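Local coordinates for transcriptional regulatory protein RcsB (Escherichia coli, PDB 5I4C) that acts as the DNA-binding response regulator of the Rcs phosphorelay, controlling genes for capsule synthesis, biofilm formation and cell division, and is represented by its receiver domain, at residues A[3-11]-A[49-60]. Numbering follows the deposited sequence. Where two conformers were deposited one is given.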
loop_
_atom_site.group_PDB
_atom_site.type_symbol
_atom_site.label_atom_id
_atom_site.label_comp_id
_atom_site.label_asym_id
_atom_site.label_seq_id
_atom_site.Cartn_x
_atom_site.Cartn_y
_atom_site.Cartn_z
ATOM N N ASN A 3 4.448 -25.003 9.459
ATOM C CA ASN A 3 3.749 -23.779 9.819
ATOM C C ASN A 3 4.687 -22.632 10.220
ATOM O O ASN A 3 5.593 -22.804 11.027
ATOM C CB ASN A 3 2.770 -24.032 10.945
ATOM C CG ASN A 3 1.558 -23.190 10.798
ATOM O OD1 ASN A 3 0.555 -23.631 10.219
ATOM N ND2 ASN A 3 1.660 -21.949 11.211
ATOM N N MET A 4 4.452 -21.454 9.665
ATOM C CA MET A 4 5.249 -20.301 9.999
ATOM C C MET A 4 4.369 -19.147 10.499
ATOM O O MET A 4 3.471 -18.682 9.797
ATOM C CB MET A 4 6.055 -19.917 8.785
ATOM C CG MET A 4 7.051 -18.798 9.012
ATOM S SD MET A 4 7.915 -18.475 7.445
ATOM C CE MET A 4 9.085 -19.823 7.343
ATOM N N ASN A 5 4.659 -18.659 11.715
ATOM C CA ASN A 5 3.929 -17.545 12.291
ATOM C C ASN A 5 4.736 -16.321 12.039
ATOM O O ASN A 5 5.967 -16.305 12.351
ATOM C CB ASN A 5 3.739 -17.709 13.767
ATOM C CG ASN A 5 2.786 -18.816 14.099
ATOM O OD1 ASN A 5 1.912 -19.175 13.294
ATOM N ND2 ASN A 5 2.957 -19.386 15.277
ATOM N N VAL A 6 4.081 -15.317 11.470
ATOM C CA VAL A 6 4.754 -14.061 11.075
ATOM C C VAL A 6 4.065 -12.867 11.689
ATOM O O VAL A 6 2.862 -12.870 11.929
ATOM C CB VAL A 6 4.929 -13.941 9.513
ATOM C CG1 VAL A 6 5.422 -15.259 8.859
ATOM C CG2 VAL A 6 3.654 -13.519 8.818
ATOM N N ILE A 7 4.850 -11.825 11.987
ATOM C CA ILE A 7 4.333 -10.516 12.407
ATOM C C ILE A 7 4.655 -9.576 11.271
ATOM O O ILE A 7 5.737 -9.699 10.668
ATOM C CB ILE A 7 5.055 -10.042 13.691
ATOM C CG1 ILE A 7 4.707 -10.951 14.851
ATOM C CG2 ILE A 7 4.744 -8.613 13.997
ATOM C CD1 ILE A 7 5.395 -10.541 16.115
ATOM N N ILE A 8 3.767 -8.652 10.985
ATOM C CA ILE A 8 4.013 -7.708 9.928
ATOM C C ILE A 8 3.972 -6.319 10.530
ATOM O O ILE A 8 3.068 -6.004 11.341
ATOM C CB ILE A 8 3.056 -7.899 8.733
ATOM C CG1 ILE A 8 1.596 -7.698 9.091
ATOM C CG2 ILE A 8 3.125 -9.327 8.197
ATOM C CD1 ILE A 8 0.641 -7.849 7.874
ATOM N N ALA A 9 4.943 -5.486 10.167
ATOM C CA ALA A 9 5.033 -4.176 10.768
ATOM C C ALA A 9 5.351 -3.118 9.730
ATOM O O ALA A 9 6.315 -3.244 8.951
ATOM C CB ALA A 9 6.066 -4.173 11.883
ATOM N N ASP A 10 4.458 -2.134 9.644
ATOM C CA ASP A 10 4.601 -1.010 8.697
ATOM C C ASP A 10 3.686 0.085 9.148
ATOM O O ASP A 10 2.582 -0.205 9.617
ATOM C CB ASP A 10 4.224 -1.404 7.287
ATOM C CG ASP A 10 4.744 -0.372 6.231
ATOM O OD1 ASP A 10 5.851 -0.494 5.740
ATOM O OD2 ASP A 10 4.071 0.565 5.882
ATOM N N ASP A 11 4.081 1.322 8.969
ATOM C CA ASP A 11 3.169 2.389 9.446
ATOM C C ASP A 11 2.120 2.779 8.406
ATOM O O ASP A 11 1.471 3.773 8.593
ATOM C CB ASP A 11 3.931 3.593 10.020
ATOM C CG ASP A 11 4.778 4.288 8.999
ATOM O OD1 ASP A 11 5.263 3.580 8.076
ATOM O OD2 ASP A 11 4.974 5.525 9.154
ATOM N N ASP A 49 3.856 -16.138 19.372
ATOM C CA ASP A 49 4.880 -17.159 19.145
ATOM C C ASP A 49 5.384 -17.034 17.669
ATOM O O ASP A 49 5.289 -17.969 16.887
ATOM C CB ASP A 49 4.305 -18.537 19.527
ATOM C CG ASP A 49 4.211 -18.760 21.077
ATOM O OD1 ASP A 49 4.498 -17.841 21.899
ATOM O OD2 ASP A 49 3.873 -19.890 21.472
ATOM N N ALA A 50 5.941 -15.862 17.343
ATOM C CA ALA A 50 6.338 -15.466 16.006
ATOM C C ALA A 50 7.637 -16.140 15.582
ATOM O O ALA A 50 8.563 -16.251 16.388
ATOM C CB ALA A 50 6.549 -13.953 15.958
ATOM N N HIS A 51 7.721 -16.540 14.327
ATOM C CA HIS A 51 8.965 -17.078 13.739
ATOM C C HIS A 51 9.764 -16.051 12.930
ATOM O O HIS A 51 10.992 -16.057 12.886
ATOM C CB HIS A 51 8.637 -18.322 12.900
ATOM C CG HIS A 51 7.945 -19.374 13.681
ATOM N ND1 HIS A 51 6.889 -20.083 13.194
ATOM C CD2 HIS A 51 8.130 -19.806 14.958
ATOM C CE1 HIS A 51 6.458 -20.929 14.113
ATOM N NE2 HIS A 51 7.175 -20.761 15.209
ATOM N N VAL A 52 9.051 -15.137 12.296
ATOM C CA VAL A 52 9.604 -14.200 11.361
ATOM C C VAL A 52 8.929 -12.857 11.623
ATOM O O VAL A 52 7.713 -12.799 11.786
ATOM C CB VAL A 52 9.272 -14.599 9.886
ATOM C CG1 VAL A 52 9.986 -13.666 8.896
ATOM C CG2 VAL A 52 9.790 -15.962 9.636
ATOM N N LEU A 53 9.737 -11.847 11.677
ATOM C CA LEU A 53 9.260 -10.475 11.632
ATOM C C LEU A 53 9.483 -9.880 10.248
ATOM O O LEU A 53 10.624 -9.867 9.775
ATOM C CB LEU A 53 9.991 -9.652 12.650
ATOM C CG LEU A 53 9.653 -8.158 12.550
ATOM C CD1 LEU A 53 8.213 -7.748 12.796
ATOM C CD2 LEU A 53 10.599 -7.425 13.406
ATOM N N ILE A 54 8.405 -9.374 9.647
ATOM C CA ILE A 54 8.434 -8.681 8.367
ATOM C C ILE A 54 8.199 -7.191 8.637
ATOM O O ILE A 54 7.095 -6.795 9.004
ATOM C CB ILE A 54 7.390 -9.248 7.412
ATOM C CG1 ILE A 54 7.582 -10.750 7.278
ATOM C CG2 ILE A 54 7.468 -8.563 6.058
ATOM C CD1 ILE A 54 6.422 -11.464 6.627
ATOM N N THR A 55 9.219 -6.393 8.444
ATOM C CA THR A 55 9.173 -5.067 8.968
ATOM C C THR A 55 9.760 -3.982 8.037
ATOM O O THR A 55 10.791 -4.162 7.379
ATOM C CB THR A 55 9.857 -4.965 10.372
ATOM O OG1 THR A 55 9.587 -3.668 10.954
ATOM C CG2 THR A 55 11.431 -5.093 10.274
ATOM N N ASP A 56 9.063 -2.860 7.983
ATOM C CA ASP A 56 9.594 -1.612 7.441
ATOM C C ASP A 56 10.675 -1.039 8.412
ATOM O O ASP A 56 10.649 -1.335 9.605
ATOM C CB ASP A 56 8.469 -0.602 7.331
ATOM C CG ASP A 56 8.859 0.600 6.514
ATOM O OD1 ASP A 56 9.150 0.474 5.311
ATOM O OD2 ASP A 56 8.880 1.668 7.081
ATOM N N LEU A 57 11.622 -0.281 7.899
ATOM C CA LEU A 57 12.632 0.352 8.745
ATOM C C LEU A 57 12.360 1.812 9.127
ATOM O O LEU A 57 13.194 2.402 9.801
ATOM C CB LEU A 57 13.955 0.266 8.045
ATOM C CG LEU A 57 14.555 -1.145 7.860
ATOM C CD1 LEU A 57 15.882 -1.008 7.152
ATOM C CD2 LEU A 57 14.733 -1.855 9.194
ATOM N N SER A 58 11.210 2.371 8.737
ATOM C CA SER A 58 10.892 3.767 8.975
ATOM C C SER A 58 9.636 4.095 9.801
ATOM O O SER A 58 9.067 5.184 9.650
ATOM C CB SER A 58 10.734 4.466 7.599
ATOM O OG SER A 58 12.048 4.791 7.170
ATOM N N MET A 59 9.249 3.250 10.710
ATOM C CA MET A 59 8.019 3.450 11.476
ATOM C C MET A 59 8.254 4.303 12.657
ATOM O O MET A 59 9.366 4.325 13.173
ATOM C CB MET A 59 7.581 2.134 12.042
ATOM C CG MET A 59 7.148 1.114 11.012
ATOM S SD MET A 59 6.544 -0.344 11.885
ATOM C CE MET A 59 8.013 -0.741 12.878
ATOM N N PRO A 60 7.199 4.935 13.184
ATOM C CA PRO A 60 7.362 5.630 14.504
ATOM C C PRO A 60 7.820 4.648 15.583
ATOM O O PRO A 60 7.563 3.445 15.455
ATOM C CB PRO A 60 5.957 6.164 14.812
ATOM C CG PRO A 60 5.280 6.240 13.462
ATOM C CD PRO A 60 5.821 5.056 12.667
HETATM O O HOH W 1 7.603 3.630 6.469
#
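Met4 lays its sulfur against Val52, SD to CG2 3.8 Å, under helix 112-124. Asn5 N reaches His51 ND1 at 3.0 Å, nearly straight (174°) yet 39° out of the ring plane; Asn5 O accepts from His51 N at 2.7 Å and, by a longer, more bent bond, from Val52 N; ND2 donates to Asp49 O, which lies in the amide plane, but from above the carbonyl plane. Val6 to Ala9 pair with Val52 to Thr55 in parallel register, the strand axes approaching to 4.7 Å at 9°. Val6 and Val52 point the same way on the face of Ile8 and Ile54. On the other, Ile7 CG1 runs beside the backbone N and carries CD1 to Ala50 CB (3.6 Å), leaving CG2, anti to N, against Leu53 CD1. Backbone bonds, from Ile7 N to Val52 O through Asp56 N to Ala9 O, continue the ladder. Beyond it, Asp10 OD1 and Asp56 OD1, 3.5 Å apart, both form salt bridges to Lys109 NZ. Asp11 CB rests on Pro60 CD. Strand 52-56, middle of a 2-1-3-4-5 parallel sheet, and neighbouring 4-9 bring Asp10, Asp11 and Asp56, the predicted phosphorylation site, unmodified here, to the acidic pocket of the CheY-like receiver domain.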